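Local coordinates for hypothetical membrane spanning protein (Vibrio fischeri, PDB 4RCK), which binds magnesium through its BatA-type von Willebrand factor A domain, part of a membrane-spanning protein, and perhaps mediates contacts with partner proteins, at the interface of chains A and B. Coordinates in Å, arbitrary orientation; residue numbers count along the deposited sequence, not the author numbering. Chains: chain A/B, Hypothetical membrane spanning protein.

Contact 1: the interface of chains A and B. Residues chain A 17-20, 65, 117, 120-121; chain B 18, 83, 123-125.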
ATOM      1  N   GLU A  17       0.243   0.575  12.026  1.00108.90           N
ATOM      2  CA  GLU A  17      -0.015   1.257  10.763  1.00110.31           C
ATOM      3  C   GLU A  17      -0.824   0.388   9.799  1.00109.05           C
ATOM      4  O   GLU A  17      -2.025   0.192   9.986  1.00110.89           O
ATOM      5  CB  GLU A  17       1.303   1.683  10.110  1.00114.82           C
ATOM      6  CG  GLU A  17       2.500   0.852  10.542  1.00123.67           C
ATOM      7  CD  GLU A  17       3.694   1.024   9.626  1.00131.36           C
ATOM      8  OE1 GLU A  17       4.163   2.169   9.456  1.00139.25           O
ATOM      9  OE2 GLU A  17       4.163   0.008   9.072  1.00131.44           O
ATOM     10  N   HIS A  18      -0.159  -0.135   8.773  1.00105.65           N
ATOM     11  CA  HIS A  18      -0.836  -0.908   7.739  1.00101.97           C
ATOM     12  C   HIS A  18      -0.272  -2.324   7.624  1.00 99.37           C
ATOM     13  O   HIS A  18       0.937  -2.530   7.730  1.00 99.23           O
ATOM     14  CB  HIS A  18      -0.731  -0.188   6.394  1.00104.63           C
ATOM     15  CG  HIS A  18      -1.037   1.276   6.469  1.00104.29           C
ATOM     16  ND1 HIS A  18      -2.307   1.761   6.695  1.00102.65           N
ATOM     17  CD2 HIS A  18      -0.236   2.361   6.350  1.00104.77           C
ATOM     18  CE1 HIS A  18      -2.276   3.081   6.711  1.00107.03           C
ATOM     19  NE2 HIS A  18      -1.031   3.471   6.504  1.00107.96           N
ATOM     20  N   ARG A  19      -1.155  -3.291   7.399  1.00101.56           N
ATOM     21  CA  ARG A  19      -0.761  -4.696   7.303  1.00100.96           C
ATOM     22  C   ARG A  19      -0.884  -5.258   5.887  1.00100.89           C
ATOM     23  O   ARG A  19      -1.724  -4.819   5.104  1.00110.97           O
ATOM     24  CB  ARG A  19      -1.605  -5.553   8.250  1.00104.74           C
ATOM     25  CG  ARG A  19      -1.260  -5.420   9.721  1.00109.06           C
ATOM     26  CD  ARG A  19      -2.123  -6.351  10.557  1.00101.39           C
ATOM     27  NE  ARG A  19      -1.369  -6.975  11.640  1.00104.76           N
ATOM     28  CZ  ARG A  19      -1.238  -6.458  12.856  1.00109.80           C
ATOM     29  NH1 ARG A  19      -1.812  -5.300  13.151  1.00114.94           N
ATOM     30  NH2 ARG A  19      -0.533  -7.099  13.778  1.00109.65           N
ATOM     31  N   ASP A  20      -0.038  -6.236   5.573  1.00 93.52           N
ATOM     32  CA  ASP A  20      -0.160  -7.018   4.344  1.00 91.43           C
ATOM     33  C   ASP A  20      -0.590  -8.438   4.682  1.00 94.22           C
ATOM     34  O   ASP A  20       0.142  -9.168   5.346  1.00106.15           O
ATOM     35  CB  ASP A  20       1.158  -7.043   3.567  1.00104.00           C
ATOM     36  CG  ASP A  20       1.389  -5.778   2.771  1.00108.94           C
ATOM     37  OD1 ASP A  20       0.422  -5.013   2.575  1.00106.16           O
ATOM     38  OD2 ASP A  20       2.538  -5.555   2.330  1.00109.03           O
ATOM     39  N   ARG A  65      -3.653  -4.122   3.174  1.00108.66           N
ATOM     40  CA  ARG A  65      -3.699  -4.727   1.847  1.00101.53           C
ATOM     41  C   ARG A  65      -4.019  -6.210   1.944  1.00107.09           C
ATOM     42  O   ARG A  65      -3.526  -6.906   2.831  1.00110.37           O
ATOM     43  CB  ARG A  65      -2.379  -4.531   1.101  1.00 96.11           C
ATOM     44  CG  ARG A  65      -2.283  -3.225   0.344  1.00 99.95           C
ATOM     45  CD  ARG A  65      -1.051  -3.187  -0.538  1.00103.95           C
ATOM     46  NE  ARG A  65       0.169  -3.432   0.222  1.00108.39           N
ATOM     47  CZ  ARG A  65       1.360  -3.639  -0.329  1.00110.14           C
ATOM     48  NH1 ARG A  65       1.492  -3.633  -1.647  1.00115.12           N
ATOM     49  NH2 ARG A  65       2.419  -3.855   0.439  1.00109.75           N
ATOM     50  N   PHE A 117       4.682 -11.380  -1.187  1.00 95.19           N
ATOM     51  CA  PHE A 117       5.177 -10.383  -0.252  1.00 94.90           C
ATOM     52  C   PHE A 117       6.465  -9.762  -0.780  1.00 98.10           C
ATOM     53  O   PHE A 117       6.848  -8.666  -0.369  1.00114.39           O
ATOM     54  CB  PHE A 117       5.410 -11.001   1.128  1.00 93.70           C
ATOM     55  CG  PHE A 117       4.143 -11.306   1.879  1.00 92.48           C
ATOM     56  CD1 PHE A 117       3.141 -10.355   2.004  1.00 93.71           C
ATOM     57  CD2 PHE A 117       3.956 -12.547   2.463  1.00 90.42           C
ATOM     58  CE1 PHE A 117       1.982 -10.639   2.702  1.00 92.51           C
ATOM     59  CE2 PHE A 117       2.800 -12.833   3.158  1.00 88.76           C
ATOM     60  CZ  PHE A 117       1.811 -11.881   3.277  1.00 90.02           C
ATOM     61  N   SER A 120       6.040  -6.741  -3.055  1.00146.77           N
ATOM     62  CA  SER A 120       5.802  -5.549  -2.248  1.00145.91           C
ATOM     63  C   SER A 120       7.114  -5.095  -1.619  1.00150.74           C
ATOM     64  O   SER A 120       7.164  -4.084  -0.917  1.00146.30           O
ATOM     65  CB  SER A 120       4.753  -5.812  -1.165  1.00144.81           C
ATOM     66  OG  SER A 120       5.309  -6.520  -0.070  1.00150.92           O
ATOM     67  N   ASN A 121       8.172  -5.859  -1.877  1.00155.69           N
ATOM     68  CA  ASN A 121       9.508  -5.542  -1.386  1.00153.09           C
ATOM     69  C   ASN A 121      10.253  -4.562  -2.285  1.00151.84           C
ATOM     70  O   ASN A 121      11.338  -4.095  -1.937  1.00149.79           O
ATOM     71  CB  ASN A 121      10.342  -6.818  -1.245  1.00149.64           C
ATOM     72  CG  ASN A 121      10.434  -7.306   0.186  1.00150.88           C
ATOM     73  OD1 ASN A 121      10.128  -6.573   1.125  1.00151.66           O
ATOM     74  ND2 ASN A 121      10.873  -8.547   0.359  1.00151.75           N
TER
ATOM     75  N   HIS B  18       2.840  -0.738  -6.506  1.00132.50           N
ATOM     76  CA  HIS B  18       2.767   0.501  -5.736  1.00129.56           C
ATOM     77  C   HIS B  18       4.124   1.188  -5.596  1.00125.69           C
ATOM     78  O   HIS B  18       5.165   0.532  -5.556  1.00127.77           O
ATOM     79  CB  HIS B  18       2.179   0.225  -4.350  1.00130.95           C
ATOM     80  CG  HIS B  18       3.203  -0.044  -3.298  1.00134.54           C
ATOM     81  ND1 HIS B  18       3.594   0.904  -2.373  1.00133.77           N
ATOM     82  CD2 HIS B  18       3.929  -1.155  -3.012  1.00135.91           C
ATOM     83  CE1 HIS B  18       4.504   0.392  -1.570  1.00128.84           C
ATOM     84  NE2 HIS B  18       4.725  -0.863  -1.940  1.00131.89           N
ATOM     85  N   PHE B  83       0.034   5.382   3.726  1.00 99.71           N
ATOM     86  CA  PHE B  83      -0.843   5.007   2.621  1.00 99.54           C
ATOM     87  C   PHE B  83      -2.059   5.922   2.639  1.00105.31           C
ATOM     88  O   PHE B  83      -2.566   6.329   1.595  1.00111.61           O
ATOM     89  CB  PHE B  83      -1.286   3.545   2.737  1.00106.30           C
ATOM     90  CG  PHE B  83      -0.365   2.555   2.064  1.00122.89           C
ATOM     91  CD1 PHE B  83      -0.368   2.403   0.683  1.00132.60           C
ATOM     92  CD2 PHE B  83       0.470   1.743   2.815  1.00127.26           C
ATOM     93  CE1 PHE B  83       0.470   1.484   0.065  1.00132.47           C
ATOM     94  CE2 PHE B  83       1.305   0.824   2.199  1.00129.28           C
ATOM     95  CZ  PHE B  83       1.299   0.693   0.825  1.00127.53           C
ATOM     96  N   PRO B 123       5.490  -3.066   6.172  1.00119.06           N
ATOM     97  CA  PRO B 123       4.182  -3.462   6.704  1.00124.06           C
ATOM     98  C   PRO B 123       4.194  -4.861   7.318  1.00124.84           C
ATOM     99  O   PRO B 123       4.969  -5.717   6.888  1.00129.15           O
ATOM    100  CB  PRO B 123       3.276  -3.422   5.471  1.00134.74           C
ATOM    101  CG  PRO B 123       4.202  -3.625   4.319  1.00134.59           C
ATOM    102  CD  PRO B 123       5.457  -2.902   4.708  1.00124.61           C
ATOM    103  N   GLN B 124       3.347  -5.081   8.319  1.00119.66           N
ATOM    104  CA  GLN B 124       3.226  -6.387   8.955  1.00110.03           C
ATOM    105  C   GLN B 124       2.630  -7.403   7.988  1.00102.31           C
ATOM    106  O   GLN B 124       1.756  -7.069   7.186  1.00111.39           O
ATOM    107  CB  GLN B 124       2.373  -6.289  10.219  1.00114.57           C
ATOM    108  CG  GLN B 124       3.081  -5.647  11.401  1.00122.16           C
ATOM    109  CD  GLN B 124       3.834  -6.655  12.246  1.00119.42           C
ATOM    110  OE1 GLN B 124       4.775  -7.297  11.782  1.00125.88           O
ATOM    111  NE2 GLN B 124       3.413  -6.805  13.496  1.00106.87           N
ATOM    112  N   ARG B 125       3.104  -8.643   8.069  1.00 92.67           N
ATOM    113  CA  ARG B 125       2.690  -9.683   7.135  1.00 96.27           C
ATOM    114  C   ARG B 125       1.979 -10.843   7.821  1.00 93.92           C
ATOM    115  O   ARG B 125       2.387 -11.285   8.895  1.00 91.74           O
ATOM    116  CB  ARG B 125       3.900 -10.204   6.361  1.00102.91           C
ATOM    117  CG  ARG B 125       4.321  -9.315   5.211  1.00108.77           C
ATOM    118  CD  ARG B 125       5.820  -9.370   4.999  1.00113.14           C
ATOM    119  NE  ARG B 125       6.197  -8.896   3.672  1.00109.59           N
ATOM    120  CZ  ARG B 125       7.448  -8.667   3.290  1.00109.65           C
ATOM    121  NH1 ARG B 125       8.449  -8.858   4.140  1.00116.48           N
ATOM    122  NH2 ARG B 125       7.699  -8.241   2.060  1.00110.60           N
TER
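The B:Pro123 ring is the middle of this seam, where strand 19-26 of one von Willebrand factor A domain runs parallel to strand 124-131 of its copy; it crosses A:Asp20 obliquely, CG 3.9 Å from A:Asp20 CG. On one flank B:Arg125 lays its CG over one face of the A:Phe117 ring, 3.7 Å from the centroid; that CG is anti to the carbonyl carbon (chi1 -80°), which brings the chain over the phenyl. On the opposite flank B:Phe83 turns a ring edge to the face of A:His18, planes 88° and centroids 5.5 Å apart, its CB over the same imidazole face. To one side, A:Arg19 and B:Gln124 lie alongside, pointing the same way, CG of the first 3.8 Å from CB of the second. A:Asp20 N gives a nearly straight bond to B:Gln124 O (2.6 Å), almost along the C=O axis. A:Arg65 holds the A:Asp20 carboxylate side-on through bent bonds: NE to OD1 from above the carboxylate plane, NH2 to the syn lone pair of OD2 in a 2.5 Å salt bridge. At the rim B:Arg125 NH2 makes a bent bond (127° at H) to A:Phe117 O, 2.6 Å, from above the carbonyl plane. A:Ser120 OG also donates to A:Phe117 O, at 2.7 Å, and A:Asn121 OD1 takes a weak bond from B:Arg125 NH2.

Contact 2: the interface of chains A and B. Residues chain A 19, 57, 60-61; chain B 216, 219-220.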
ATOM      1  N   ARG A  19      -1.155  -3.291   7.399  1.00101.56           N
ATOM      2  CA  ARG A  19      -0.761  -4.696   7.303  1.00100.96           C
ATOM      3  C   ARG A  19      -0.884  -5.258   5.887  1.00100.89           C
ATOM      4  O   ARG A  19      -1.724  -4.819   5.104  1.00110.97           O
ATOM      5  CB  ARG A  19      -1.605  -5.553   8.250  1.00104.74           C
ATOM      6  CG  ARG A  19      -1.260  -5.420   9.721  1.00109.06           C
ATOM      7  CD  ARG A  19      -2.123  -6.351  10.557  1.00101.39           C
ATOM      8  NE  ARG A  19      -1.369  -6.975  11.640  1.00104.76           N
ATOM      9  CZ  ARG A  19      -1.238  -6.458  12.856  1.00109.80           C
ATOM     10  NH1 ARG A  19      -1.812  -5.300  13.151  1.00114.94           N
ATOM     11  NH2 ARG A  19      -0.533  -7.099  13.778  1.00109.65           N
ATOM     12  N   PHE A  57     -15.072 -11.206   6.937  1.00100.29           N
ATOM     13  CA  PHE A  57     -13.763 -10.918   7.518  1.00 87.40           C
ATOM     14  C   PHE A  57     -13.083  -9.758   6.812  1.00 82.38           C
ATOM     15  O   PHE A  57     -12.486  -8.887   7.450  1.00 87.99           O
ATOM     16  CB  PHE A  57     -12.868 -12.158   7.448  1.00 89.56           C
ATOM     17  CG  PHE A  57     -11.426 -11.889   7.777  1.00 81.89           C
ATOM     18  CD1 PHE A  57     -11.003 -11.856   9.094  1.00 81.36           C
ATOM     19  CD2 PHE A  57     -10.492 -11.677   6.771  1.00 78.73           C
ATOM     20  CE1 PHE A  57      -9.681 -11.611   9.404  1.00 76.72           C
ATOM     21  CE2 PHE A  57      -9.167 -11.430   7.077  1.00 76.04           C
ATOM     22  CZ  PHE A  57      -8.765 -11.398   8.397  1.00 73.86           C
ATOM     23  N   GLN A  60     -14.180  -6.325   7.606  1.00119.79           N
ATOM     24  CA  GLN A  60     -13.809  -5.908   8.952  1.00112.62           C
ATOM     25  C   GLN A  60     -12.431  -5.237   8.954  1.00104.24           C
ATOM     26  O   GLN A  60     -12.198  -4.284   9.702  1.00111.27           O
ATOM     27  CB  GLN A  60     -13.859  -7.117   9.902  1.00112.00           C
ATOM     28  CG  GLN A  60     -13.898  -6.778  11.390  1.00120.91           C
ATOM     29  CD  GLN A  60     -15.031  -5.825  11.760  1.00134.87           C
ATOM     30  OE1 GLN A  60     -16.051  -5.742  11.069  1.00145.75           O
ATOM     31  NE2 GLN A  60     -14.853  -5.101  12.861  1.00135.39           N
ATOM     32  N   ARG A  61     -11.535  -5.712   8.093  1.00 97.13           N
ATOM     33  CA  ARG A  61     -10.210  -5.108   7.938  1.00 99.90           C
ATOM     34  C   ARG A  61     -10.267  -3.654   7.473  1.00115.74           C
ATOM     35  O   ARG A  61     -11.076  -3.301   6.618  1.00122.85           O
ATOM     36  CB  ARG A  61      -9.378  -5.921   6.949  1.00 95.93           C
ATOM     37  CG  ARG A  61      -9.006  -7.312   7.430  1.00 97.34           C
ATOM     38  CD  ARG A  61      -7.816  -7.273   8.371  1.00101.57           C
ATOM     39  NE  ARG A  61      -8.191  -7.049   9.763  1.00101.06           N
ATOM     40  CZ  ARG A  61      -7.313  -6.967  10.756  1.00114.32           C
ATOM     41  NH1 ARG A  61      -7.721  -6.763  12.001  1.00135.78           N
ATOM     42  NH2 ARG A  61      -6.018  -7.087  10.497  1.00107.10           N
TER
ATOM     43  N   ASP B 216      -8.964 -11.636  13.271  1.00 79.50           N
ATOM     44  CA  ASP B 216      -9.034 -10.178  13.137  1.00 91.96           C
ATOM     45  C   ASP B 216      -8.546  -9.485  14.410  1.00101.83           C
ATOM     46  O   ASP B 216      -7.724  -8.571  14.357  1.00120.89           O
ATOM     47  CB  ASP B 216     -10.480  -9.766  12.789  1.00 91.99           C
ATOM     48  CG  ASP B 216     -10.898  -8.424  13.402  1.00113.53           C
ATOM     49  OD1 ASP B 216     -10.967  -7.413  12.664  1.00112.85           O
ATOM     50  OD2 ASP B 216     -11.175  -8.383  14.621  1.00138.91           O
ATOM     51  N   GLU B 219      -4.744  -9.556  15.104  1.00 95.32           N
ATOM     52  CA  GLU B 219      -3.985  -8.614  14.286  1.00 99.15           C
ATOM     53  C   GLU B 219      -4.747  -7.298  14.132  1.00109.75           C
ATOM     54  O   GLU B 219      -5.595  -7.171  13.249  1.00128.69           O
ATOM     55  CB  GLU B 219      -3.685  -9.209  12.907  1.00 97.39           C
ATOM     56  CG  GLU B 219      -3.051 -10.594  12.935  1.00 97.67           C
ATOM     57  CD  GLU B 219      -1.619 -10.582  13.434  1.00108.20           C
ATOM     58  OE1 GLU B 219      -0.737 -10.075  12.708  1.00118.53           O
ATOM     59  OE2 GLU B 219      -1.374 -11.085  14.551  1.00108.39           O
ATOM     60  N   PRO B 220      -4.438  -6.312  14.988  1.00 98.70           N
ATOM     61  CA  PRO B 220      -5.166  -5.039  15.007  1.00101.40           C
ATOM     62  C   PRO B 220      -4.651  -4.046  13.970  1.00105.80           C
ATOM     63  O   PRO B 220      -5.404  -3.152  13.577  1.00108.51           O
ATOM     64  CB  PRO B 220      -4.921  -4.514  16.430  1.00108.64           C
ATOM     65  CG  PRO B 220      -3.904  -5.467  17.067  1.00104.77           C
ATOM     66  CD  PRO B 220      -3.345  -6.316  15.970  1.00 98.32           C
TER
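Hydrogen bonds to a backbone carbonyl make the firmest link here, tying the C-terminal end of the crystallised fragment, a von Willebrand factor A domain, to the other subunit just beyond helix 46-60. A:Arg61 comes end-on to B:Glu219 O: NH1 bonds to it at 2.5 Å, nearly along the C=O axis, and NH2 at 2.8 Å from above the carbonyl plane. The oxygen stays close to the guanidinium plane, so one acceptor is clasped in a fork. Bends at chi2 (-80°) and chi3 (87°) fold the A:Arg61 chain over to bring its tip there. Charge pairing is looser. A:Arg61 NH1 makes a weak salt bridge of 3.4 Å to B:Asp216 OD1, near the end of helix 205-218. A:Arg19 reaches B:Glu219 OE1 through NE and through NH2, the latter at 3.2 Å; both bonds are weak, and guanidinium and carboxylate are turned 80° apart. Apolar packing fills in around them: B:Glu219 CB sits over one face of the A:Arg19 guanidinium, 3.7 Å from CZ, and B:Pro220 CD lies 3.8 Å from the same CZ. CE1 of A:Phe57 meets B:Asp216 CB at 3.9 Å, with the backbone N of B:Asp216 in the ring plane at its edge. The A:Gln60 side chain crosses B:Asp216 obliquely, its CG beside OD1.

Contact 3: the interface of chains A and B. Residues chain A 130, 161, 205, 208-209, 212; chain B 49-50, 53-54.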
ATOM      1  N   LEU A 130       9.573  21.119  -5.165  1.00 80.14           N
ATOM      2  CA  LEU A 130       9.342  22.415  -5.790  1.00 88.66           C
ATOM      3  C   LEU A 130       9.903  23.526  -4.906  1.00 74.87           C
ATOM      4  O   LEU A 130       9.902  23.414  -3.679  1.00 84.97           O
ATOM      5  CB  LEU A 130       7.855  22.644  -6.071  1.00 77.28           C
ATOM      6  CG  LEU A 130       7.000  23.239  -4.956  1.00 66.57           C
ATOM      7  CD1 LEU A 130       5.987  24.182  -5.558  1.00 65.63           C
ATOM      8  CD2 LEU A 130       6.309  22.143  -4.170  1.00 88.62           C
ATOM      9  N   ILE A 161       9.076  27.426  -9.542  1.00 59.45           N
ATOM     10  CA  ILE A 161       7.801  28.129  -9.459  1.00 62.53           C
ATOM     11  C   ILE A 161       7.978  29.643  -9.301  1.00 67.36           C
ATOM     12  O   ILE A 161       8.676  30.122  -8.403  1.00 80.06           O
ATOM     13  CB  ILE A 161       6.937  27.562  -8.304  1.00 64.19           C
ATOM     14  CG1 ILE A 161       5.575  28.258  -8.260  1.00 68.30           C
ATOM     15  CG2 ILE A 161       7.661  27.650  -6.966  1.00 72.43           C
ATOM     16  CD1 ILE A 161       4.598  27.614  -7.304  1.00 75.02           C
ATOM     17  N   ALA A 205      -0.626  29.198 -12.267  1.00 66.63           N
ATOM     18  CA  ALA A 205      -1.332  28.114 -11.589  1.00 69.77           C
ATOM     19  C   ALA A 205      -1.754  26.998 -12.541  1.00 70.73           C
ATOM     20  O   ALA A 205      -1.880  25.841 -12.136  1.00 69.20           O
ATOM     21  CB  ALA A 205      -2.549  28.663 -10.859  1.00 72.50           C
ATOM     22  N   LEU A 208       1.281  25.020 -13.510  1.00 58.64           N
ATOM     23  CA  LEU A 208       1.535  24.254 -12.298  1.00 61.16           C
ATOM     24  C   LEU A 208       0.644  23.019 -12.231  1.00 68.72           C
ATOM     25  O   LEU A 208       1.112  21.921 -11.928  1.00 77.42           O
ATOM     26  CB  LEU A 208       1.315  25.123 -11.060  1.00 60.41           C
ATOM     27  CG  LEU A 208       1.525  24.427  -9.716  1.00 60.07           C
ATOM     28  CD1 LEU A 208       2.961  23.943  -9.584  1.00 56.08           C
ATOM     29  CD2 LEU A 208       1.157  25.356  -8.569  1.00 65.12           C
ATOM     30  N   ALA A 209      -0.641  23.210 -12.515  1.00 70.11           N
ATOM     31  CA  ALA A 209      -1.594  22.108 -12.547  1.00 69.15           C
ATOM     32  C   ALA A 209      -1.172  21.076 -13.584  1.00 70.75           C
ATOM     33  O   ALA A 209      -1.147  19.877 -13.309  1.00 71.24           O
ATOM     34  CB  ALA A 209      -2.994  22.622 -12.846  1.00 70.21           C
ATOM     35  N   TYR A 212       2.014  18.787 -12.599  1.00 65.67           N
ATOM     36  CA  TYR A 212       1.805  17.634 -11.731  1.00 64.71           C
ATOM     37  C   TYR A 212       1.003  16.542 -12.427  1.00 67.92           C
ATOM     38  O   TYR A 212       1.144  15.362 -12.106  1.00 81.92           O
ATOM     39  CB  TYR A 212       1.113  18.057 -10.436  1.00 64.41           C
ATOM     40  CG  TYR A 212       2.077  18.577  -9.395  1.00 72.34           C
ATOM     41  CD1 TYR A 212       2.571  17.742  -8.404  1.00 75.56           C
ATOM     42  CD2 TYR A 212       2.507  19.897  -9.416  1.00 75.04           C
ATOM     43  CE1 TYR A 212       3.458  18.209  -7.453  1.00 70.57           C
ATOM     44  CE2 TYR A 212       3.393  20.374  -8.469  1.00 66.55           C
ATOM     45  CZ  TYR A 212       3.866  19.526  -7.491  1.00 71.96           C
ATOM     46  OH  TYR A 212       4.749  19.997  -6.547  1.00 93.96           O
TER
ATOM     47  N   ALA B  49      -1.560  28.302  -4.444  1.00 67.18           N
ATOM     48  CA  ALA B  49      -1.583  27.622  -5.735  1.00 62.52           C
ATOM     49  C   ALA B  49      -1.035  26.203  -5.610  1.00 63.04           C
ATOM     50  O   ALA B  49      -1.541  25.274  -6.239  1.00 75.95           O
ATOM     51  CB  ALA B  49      -0.787  28.409  -6.764  1.00 58.35           C
ATOM     52  N   VAL B  50      -0.002  26.050  -4.789  1.00 63.21           N
ATOM     53  CA  VAL B  50       0.618  24.752  -4.552  1.00 68.27           C
ATOM     54  C   VAL B  50      -0.319  23.819  -3.793  1.00 83.53           C
ATOM     55  O   VAL B  50      -0.532  22.679  -4.207  1.00 86.95           O
ATOM     56  CB  VAL B  50       1.935  24.897  -3.771  1.00 61.98           C
ATOM     57  CG1 VAL B  50       2.472  23.536  -3.361  1.00 70.51           C
ATOM     58  CG2 VAL B  50       2.953  25.645  -4.603  1.00 62.16           C
ATOM     59  N   VAL B  53      -3.114  22.481  -6.214  1.00 81.33           N
ATOM     60  CA  VAL B  53      -2.632  21.509  -7.190  1.00 74.79           C
ATOM     61  C   VAL B  53      -2.186  20.200  -6.543  1.00 69.68           C
ATOM     62  O   VAL B  53      -2.599  19.119  -6.967  1.00 79.22           O
ATOM     63  CB  VAL B  53      -1.462  22.085  -8.012  1.00 62.78           C
ATOM     64  CG1 VAL B  53      -0.788  20.991  -8.824  1.00 59.89           C
ATOM     65  CG2 VAL B  53      -1.953  23.207  -8.918  1.00 63.05           C
ATOM     66  N   VAL B  54      -1.349  20.301  -5.516  1.00 61.31           N
ATOM     67  CA  VAL B  54      -0.786  19.121  -4.869  1.00 68.52           C
ATOM     68  C   VAL B  54      -1.866  18.281  -4.182  1.00 74.33           C
ATOM     69  O   VAL B  54      -1.786  17.052  -4.165  1.00 69.08           O
ATOM     70  CB  VAL B  54       0.303  19.516  -3.848  1.00 62.45           C
ATOM     71  CG1 VAL B  54       0.824  18.295  -3.106  1.00 63.97           C
ATOM     72  CG2 VAL B  54       1.448  20.223  -4.553  1.00 57.44           C
TER
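No polar atom here is gripped from across the boundary: no N or O comes within bonding distance of the other chain in this patch, and even B:Ala49 O meets carbon, A:Leu208 CD2 at 3.6 Å. The patch is an apolar helix-to-helix joint of the von Willebrand factor A domain, helix 46-60 of chain B against helix 205-218 of chain A, with sheet residues at one end. B:Val53 is the wedge. Its CG1, anti to the backbone N (chi1 169°), lies 3.5 Å from A:Tyr212 CD2, while CG2 packs on A:Leu208 CG at 3.8 Å and on A:Ala209 CA. Thus its two methyls are split between the tyrosine and the leucine-alanine turn. Both valine methyls that meet A:Tyr212 lie on one side of its ring, B:Val53 CG1 toward CD2 and B:Val54 CG2 toward CZ and OH, 3.9 Å from CZ. Within chain A, the carbonyl O of A:Leu208 lies in the plane of that ring, at its edge. Toward the sheet, B:Val50 and A:Leu130 meet tip to tip, CG2 to CD1 at 3.5 Å. The same CG2 also grazes A:Ile161 CD1 at 3.7 Å. By shape and hydrophobic burial, the joint seats one chain's helix on the other's sheet and last helix, probably completing a sandwich layer from two chains.

Contact 1 and contact 2 adjoin, about 13 Å between the centres of their C-alpha atoms, and share A:Arg19, which faces B:Gln124 in one and B:Glu219 in the other. Contact 3 lies, centre to centre of the C-alpha atoms, about 30 Å from contact 1 and about 37 Å from contact 2. Yet strand 124-131 serves contacts 1 and 3, and helices 46-60 and 205-218 serve contacts 2 and 3, with the chains' roles exchanged. The two-fold axis repeats each contact. Strand pairing and helix packing of kinds normally made within a single domain suggest segment exchange between chains; whether the full-length membrane protein forms this dimer, the structure alone does not show.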